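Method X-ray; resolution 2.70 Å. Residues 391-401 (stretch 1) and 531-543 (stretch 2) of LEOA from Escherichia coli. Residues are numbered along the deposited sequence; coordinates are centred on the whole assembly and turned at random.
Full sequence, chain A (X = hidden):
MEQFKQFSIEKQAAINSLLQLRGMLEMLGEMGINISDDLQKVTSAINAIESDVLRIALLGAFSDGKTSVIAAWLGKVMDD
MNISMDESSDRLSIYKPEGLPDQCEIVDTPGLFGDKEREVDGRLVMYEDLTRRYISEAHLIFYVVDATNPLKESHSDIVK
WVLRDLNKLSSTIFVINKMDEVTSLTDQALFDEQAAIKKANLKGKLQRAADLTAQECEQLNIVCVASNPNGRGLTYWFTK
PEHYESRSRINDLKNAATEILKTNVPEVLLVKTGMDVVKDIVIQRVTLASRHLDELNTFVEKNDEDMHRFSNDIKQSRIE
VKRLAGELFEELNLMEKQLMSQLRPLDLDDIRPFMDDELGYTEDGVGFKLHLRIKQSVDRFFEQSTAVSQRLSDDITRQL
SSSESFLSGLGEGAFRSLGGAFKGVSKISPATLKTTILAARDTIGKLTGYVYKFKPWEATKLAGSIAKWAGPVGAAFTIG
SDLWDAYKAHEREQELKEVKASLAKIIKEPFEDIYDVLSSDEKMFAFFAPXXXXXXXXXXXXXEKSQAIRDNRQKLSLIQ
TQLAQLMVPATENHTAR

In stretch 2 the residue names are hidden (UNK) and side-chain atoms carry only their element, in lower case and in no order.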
# COMPACT_ATOMS: atom_id res chain seq x y z
N ARG A 391 23.78 2.82 24.15
CA ARG A 391 22.47 2.21 23.95
C ARG A 391 21.56 3.10 23.12
O ARG A 391 20.69 2.62 22.42
CB ARG A 391 21.80 1.89 25.27
CG ARG A 391 22.24 0.55 25.83
CD ARG A 391 21.53 0.19 27.13
NE ARG A 391 22.33 0.60 28.29
CZ ARG A 391 22.04 1.60 29.11
NH1 ARG A 391 20.95 2.36 28.93
NH2 ARG A 391 22.87 1.85 30.11
N LEU A 392 21.77 4.41 23.21
CA LEU A 392 21.00 5.33 22.42
C LEU A 392 21.41 5.24 20.96
O LEU A 392 20.56 5.19 20.09
CB LEU A 392 21.14 6.76 22.97
CG LEU A 392 20.88 7.95 22.04
CD1 LEU A 392 19.45 7.94 21.53
CD2 LEU A 392 21.18 9.23 22.81
N SER A 393 22.71 5.24 20.69
CA SER A 393 23.22 5.10 19.34
C SER A 393 22.72 3.80 18.74
O SER A 393 22.36 3.77 17.58
CB SER A 393 24.75 5.09 19.35
OG SER A 393 25.30 4.54 18.17
N ASP A 394 22.68 2.74 19.52
CA ASP A 394 22.23 1.45 19.01
C ASP A 394 20.74 1.41 18.63
O ASP A 394 20.33 0.62 17.77
CB ASP A 394 22.59 0.31 19.98
CG ASP A 394 24.10 0.03 20.01
OD1 ASP A 394 24.87 0.65 19.23
OD2 ASP A 394 24.53 -0.83 20.83
N ASP A 395 19.91 2.23 19.25
CA ASP A 395 18.51 2.21 18.88
C ASP A 395 18.27 3.05 17.66
O ASP A 395 17.60 2.65 16.74
CB ASP A 395 17.59 2.70 19.98
CG ASP A 395 16.16 2.38 19.68
OD1 ASP A 395 15.92 1.24 19.23
OD2 ASP A 395 15.28 3.24 19.86
N ILE A 396 18.84 4.24 17.65
CA ILE A 396 18.78 5.06 16.48
C ILE A 396 19.28 4.24 15.30
O ILE A 396 18.64 4.16 14.27
CB ILE A 396 19.61 6.33 16.64
CG1 ILE A 396 18.92 7.24 17.64
CG2 ILE A 396 19.74 7.02 15.30
CD1 ILE A 396 19.77 8.40 18.10
N THR A 397 20.43 3.61 15.49
CA THR A 397 21.10 2.87 14.45
C THR A 397 20.29 1.65 14.06
O THR A 397 20.25 1.28 12.91
CB THR A 397 22.54 2.54 14.90
OG1 THR A 397 23.35 3.70 14.68
CG2 THR A 397 23.15 1.36 14.18
N ARG A 398 19.60 1.03 14.99
CA ARG A 398 18.79 -0.11 14.61
C ARG A 398 17.60 0.28 13.71
O ARG A 398 17.28 -0.41 12.74
CB ARG A 398 18.32 -0.89 15.85
CG ARG A 398 17.24 -1.91 15.53
CD ARG A 398 17.09 -3.04 16.54
NE ARG A 398 16.38 -4.16 15.91
CZ ARG A 398 16.16 -5.34 16.48
NH1 ARG A 398 16.58 -5.58 17.71
NH2 ARG A 398 15.51 -6.28 15.79
N GLN A 399 16.93 1.37 14.06
CA GLN A 399 15.73 1.82 13.36
C GLN A 399 16.02 2.40 11.97
O GLN A 399 15.28 2.17 11.02
CB GLN A 399 15.04 2.89 14.20
CG GLN A 399 14.48 2.38 15.50
CD GLN A 399 13.79 1.04 15.36
OE1 GLN A 399 12.93 0.86 14.52
NE2 GLN A 399 14.17 0.11 16.21
N LEU A 400 17.09 3.18 11.87
CA LEU A 400 17.57 3.66 10.57
C LEU A 400 17.82 2.51 9.63
O LEU A 400 17.56 2.59 8.43
CB LEU A 400 18.87 4.42 10.75
CG LEU A 400 18.75 5.74 11.46
CD1 LEU A 400 20.10 6.43 11.45
CD2 LEU A 400 17.69 6.59 10.79
N SER A 401 18.37 1.43 10.18
CA SER A 401 18.70 0.30 9.37
C SER A 401 17.48 -0.45 8.93
O SER A 401 17.52 -1.12 7.92
CB SER A 401 19.67 -0.61 10.12
OG SER A 401 20.91 0.06 10.23
N UNK A 531 28.29 13.06 22.95
CA UNK A 531 27.62 12.48 21.78
C UNK A 531 26.10 12.51 21.82
O UNK A 531 25.45 12.39 20.79
c UNK A 531 28.12 11.08 21.47
o UNK A 531 30.41 9.75 22.64
c UNK A 531 28.05 10.10 22.61
n UNK A 531 29.36 10.06 24.64
c UNK A 531 29.37 9.95 23.31
N UNK A 532 25.50 12.65 23.00
CA UNK A 532 24.05 12.78 23.07
C UNK A 532 23.63 14.05 22.36
O UNK A 532 22.71 14.02 21.57
c UNK A 532 22.00 13.04 24.49
c UNK A 532 23.70 11.36 25.12
c UNK A 532 23.50 12.75 24.50
c UNK A 532 23.68 11.35 26.63
N UNK A 533 24.30 15.18 22.63
CA UNK A 533 23.92 16.41 21.93
C UNK A 533 24.23 16.25 20.43
O UNK A 533 23.42 16.63 19.56
c UNK A 533 24.63 17.61 22.53
c UNK A 533 24.88 20.14 22.51
c UNK A 533 24.45 18.90 21.73
o UNK A 533 25.84 20.82 22.15
n UNK A 533 24.19 20.41 23.61
N UNK A 534 25.37 15.66 20.14
CA UNK A 534 25.78 15.48 18.77
C UNK A 534 24.77 14.64 17.99
O UNK A 534 24.38 15.03 16.91
c UNK A 534 28.25 15.95 19.08
n UNK A 534 30.53 16.27 19.87
c UNK A 534 27.21 14.91 18.71
o UNK A 534 29.86 14.16 19.35
c UNK A 534 29.61 15.38 19.45
N UNK A 535 24.32 13.53 18.54
CA UNK A 535 23.28 12.72 17.92
C UNK A 535 21.97 13.46 17.81
O UNK A 535 21.20 13.20 16.92
se UNK A 535 23.85 8.82 19.70
c UNK A 535 25.28 9.03 21.04
c UNK A 535 24.16 10.50 18.69
c UNK A 535 22.99 11.47 18.73
N UNK A 536 21.68 14.35 18.73
CA UNK A 536 20.43 15.08 18.66
C UNK A 536 20.43 15.99 17.43
O UNK A 536 19.43 16.08 16.71
o UNK A 536 17.77 17.38 21.59
c UNK A 536 18.88 17.67 21.08
c UNK A 536 20.23 15.90 19.93
c UNK A 536 19.24 17.03 19.77
o UNK A 536 19.71 18.47 21.59
N UNK A 537 21.55 16.67 17.23
CA UNK A 537 21.83 17.45 16.01
C UNK A 537 21.55 16.65 14.73
O UNK A 537 20.77 17.07 13.86
c UNK A 537 25.23 19.33 15.55
n UNK A 537 25.76 20.02 14.55
o UNK A 537 25.92 18.79 16.44
c UNK A 537 23.30 17.83 16.06
c UNK A 537 23.70 19.20 15.54
N UNK A 538 22.14 15.47 14.63
CA UNK A 538 21.93 14.62 13.47
C UNK A 538 20.49 14.26 13.31
O UNK A 538 19.98 14.21 12.21
c UNK A 538 22.68 13.29 13.61
c UNK A 538 22.36 12.37 12.43
c UNK A 538 24.18 13.55 13.76
N UNK A 539 19.82 13.94 14.41
CA UNK A 539 18.43 13.54 14.33
C UNK A 539 17.62 14.74 13.88
O UNK A 539 16.72 14.60 13.07
c UNK A 539 16.43 13.38 15.91
c UNK A 539 17.91 13.03 15.68
c UNK A 539 18.13 11.53 15.79
N UNK A 540 17.96 15.91 14.42
CA UNK A 540 17.26 17.14 14.11
C UNK A 540 17.37 17.46 12.64
O UNK A 540 16.45 18.01 12.09
c UNK A 540 17.84 18.33 14.89
c UNK A 540 17.29 19.65 14.37
o UNK A 540 17.51 18.22 16.28
N UNK A 541 18.52 17.16 12.03
CA UNK A 541 18.74 17.44 10.61
C UNK A 541 17.97 16.47 9.76
O UNK A 541 17.30 16.84 8.81
o UNK A 541 23.29 17.61 10.37
c UNK A 541 22.47 18.47 9.99
o UNK A 541 22.73 19.30 9.08
c UNK A 541 21.08 18.52 10.64
c UNK A 541 20.22 17.33 10.24
N UNK A 542 18.07 15.20 10.10
CA UNK A 542 17.31 14.20 9.40
C UNK A 542 15.80 14.51 9.36
O UNK A 542 15.11 14.13 8.42
c UNK A 542 17.09 11.69 9.18
c UNK A 542 17.31 10.39 9.92
c UNK A 542 17.53 12.84 10.05
c UNK A 542 17.88 11.67 7.89
N UNK A 543 15.30 15.19 10.39
CA UNK A 543 13.90 15.54 10.46
C UNK A 543 13.57 16.51 9.35
O UNK A 543 12.57 16.35 8.66
c UNK A 543 13.55 16.15 11.81

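Position 531 carries three side-chain carbons in a row, the third bearing one oxygen and one nitrogen. That is an amide on a two-carbon spacer: Gln531. Its side chain makes no contact with stretch 1.

Position 532 has four carbons, forked at the first, with one arm two carbons long; a carbon of that arm lies 4.0 Å from CD2 of Leu392. Branching at CB with unequal arms identifies Ile532, and the contact atom is CG1.

Positions 533 and 534 repeat the pattern of three carbons ending in one oxygen and one nitrogen, and both are out of reach of stretch 1. They are Gln533 and Gln534.

Position 535 is an unbranched chain of two carbons, a selenium and a terminal carbon, which marks selenomethionine, Met535. Its SE sits 3.9 Å from CG of Leu392, 3.8 Å from CA of Ser393 and 4.4 Å from CD1 of Ile396. Its CA-to-CB bond points toward stretch 1; chi1 is m and chi2 t, and SE makes the contacts.

At 536, three carbons end in two oxygens, a carboxylate: Glu536. Its CA-to-CB bond points sideways, and the end of the side chain leads away.

Position 537 again has three carbons with a terminal oxygen and nitrogen, out of reach: Gln537. Position 538 has one carbon carrying two more, Val538, out of reach of stretch 1.

Position 539 shows the same three-carbon fork, but one methyl lies 4.2 Å from CD1 of Ile396. This is Val539, touching through CG2.

At 540, one carbon carries an oxygen and a carbon: Thr540. Its OG1 donates a hydrogen bond to O of Glu536 (2.9 Å), one turn back in its own helix.

Position 541 has three carbons and two terminal oxygens, Glu541, far from stretch 1. Position 542 has four carbons forked at the second, one branch 3.9 Å from CD2 of Leu400; this is Leu542, the contact atom being CD2. Position 543 has a single carbon, Ala543, out of reach.

The two helices run nearly parallel, 18° apart, with axes 11.0 Å apart at closest approach. Leu392, Ile396 and Leu400, spaced four residues apart, point toward stretch 2 and meet Ile532, Met535, Val539 and Leu542, whose three- and four-residue steps keep them on one helical face. No hydrogen bond crosses the contact; it rests on apolar packing. Met535 has the largest area covered by the other stretch, 69 Å² of the 287 Å² buried on both sides together; its SE lies against CA of Ser393 and the side chains of Leu392 and Ile396.

Stretch 2, residues 531-543: QIQQMEQVVTELA
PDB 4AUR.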